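Local coordinates for protein adenylyltransferase and sulfurtransferase uba4 (PDB 6YUB) that probably adenylates the C-terminal Gly-Gly of a ubiquitin-like sulfur carrier through this N-terminal ThiF part, ahead of sulfur transfer for tRNA thiolation and molybdenum cofactor synthesis, at residues S72-H75 / A81-R84. Sequence-based numbering, arbitrary orientation.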
# COMPACT_ATOMS: atom_id res chain seq x y z
N SER B 72 -7.71 11.82 -19.08
CA SER B 72 -6.44 11.15 -18.88
C SER B 72 -6.08 10.97 -17.41
O SER B 72 -5.05 10.33 -17.13
CB SER B 72 -5.33 11.93 -19.59
OG SER B 72 -5.29 13.27 -19.13
N ASN B 73 -6.87 11.49 -16.48
CA ASN B 73 -6.61 11.33 -15.06
C ASN B 73 -7.59 10.37 -14.38
O ASN B 73 -7.45 10.12 -13.18
CB ASN B 73 -6.65 12.69 -14.35
CG ASN B 73 -5.54 13.62 -14.80
OD1 ASN B 73 -4.46 13.17 -15.19
ND2 ASN B 73 -5.80 14.92 -14.75
N LEU B 74 -8.56 9.83 -15.12
CA LEU B 74 -9.57 8.99 -14.49
C LEU B 74 -8.99 7.69 -13.95
O LEU B 74 -9.50 7.14 -12.98
CB LEU B 74 -10.70 8.71 -15.49
CG LEU B 74 -11.56 9.91 -15.86
CD1 LEU B 74 -12.52 9.57 -16.99
CD2 LEU B 74 -12.33 10.42 -14.64
N HIS B 75 -7.90 7.20 -14.56
CA HIS B 75 -7.30 5.95 -14.11
C HIS B 75 -6.84 6.03 -12.66
O HIS B 75 -6.73 4.99 -12.00
CB HIS B 75 -6.13 5.57 -15.01
CG HIS B 75 -4.92 6.44 -14.84
ND1 HIS B 75 -3.77 5.99 -14.24
CD2 HIS B 75 -4.69 7.73 -15.18
CE1 HIS B 75 -2.88 6.96 -14.22
NE2 HIS B 75 -3.41 8.03 -14.78
N ALA B 81 -16.17 10.96 -12.94
CA ALA B 81 -16.92 10.24 -13.95
C ALA B 81 -16.57 10.76 -15.33
O ALA B 81 -16.14 11.91 -15.48
CB ALA B 81 -18.44 10.36 -13.72
N THR B 82 -16.73 9.90 -16.34
CA THR B 82 -16.45 10.31 -17.71
C THR B 82 -17.40 11.41 -18.17
O THR B 82 -17.00 12.32 -18.89
CB THR B 82 -16.55 9.10 -18.64
OG1 THR B 82 -15.59 8.11 -18.24
CG2 THR B 82 -16.28 9.50 -20.09
N LYS B 83 -18.67 11.34 -17.75
CA LYS B 83 -19.64 12.36 -18.14
C LYS B 83 -19.43 13.67 -17.40
O LYS B 83 -20.07 14.67 -17.75
CB LYS B 83 -21.06 11.86 -17.90
CG LYS B 83 -21.40 10.58 -18.64
N ARG B 84 -18.55 13.71 -16.40
CA ARG B 84 -18.25 14.93 -15.68
C ARG B 84 -16.92 15.55 -16.11
O ARG B 84 -16.44 16.49 -15.46
CB ARG B 84 -18.24 14.67 -14.17
CG ARG B 84 -19.59 14.20 -13.64
CD ARG B 84 -19.73 14.45 -12.14
NE ARG B 84 -18.88 13.59 -11.34
CZ ARG B 84 -19.23 12.39 -10.89
NH1 ARG B 84 -20.43 11.89 -11.16
NH2 ARG B 84 -18.39 11.68 -10.15
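Leu74 makes its closer approach to Thr82 with one branch: CD1 lies 3.6 Å from Thr82 OG1 and 4.1 Å from Thr82 CA, which places it against the hydroxyl side of the threonine. The second branch turns to the carbonyl oxygen of the preceding residue, CD2 being 4.2 Å from Ala81 O. The two methyls thus meet consecutive residues of 81-84, and both contacts are van der Waals in kind. Chi1 of Leu74 (-69°) sets CG anti to the carbonyl carbon, carrying the fork of the side chain out to that loop.

The side chains of Leu74 and Thr82 cross at about a right angle. In Thr82, chi1 of -61° puts OG1 beside the backbone N and turns it to the leucine methyl, while CG2 stands anti to that N. The hydroxyl's polar partners come from the chain of another protein in the assembly, whose backbone and one basic side chain both hydrogen-bond OG1; the leucine methyl therefore packs beside an oxygen already engaged at an interface.

Ala81 meets Leu74 through its backbone, for its CB points away and lies 3.5 Å above the guanidinium plane of Arg84, over the centre. Arg84 N closes a turn by bonding Ala81 O at 3.1 Å, and Arg84 NE is tied to Ser92 OG of helix 89-100.

Only 103 Å² is buried in total, a small, loose contact of one leucine fork with a hydroxyl and a carbonyl oxygen, within the loop between strand 60-64 and helix 89-100 of the Rossmann-type ThiF domain, where 72-75 belongs to the predicted ATP-binding site.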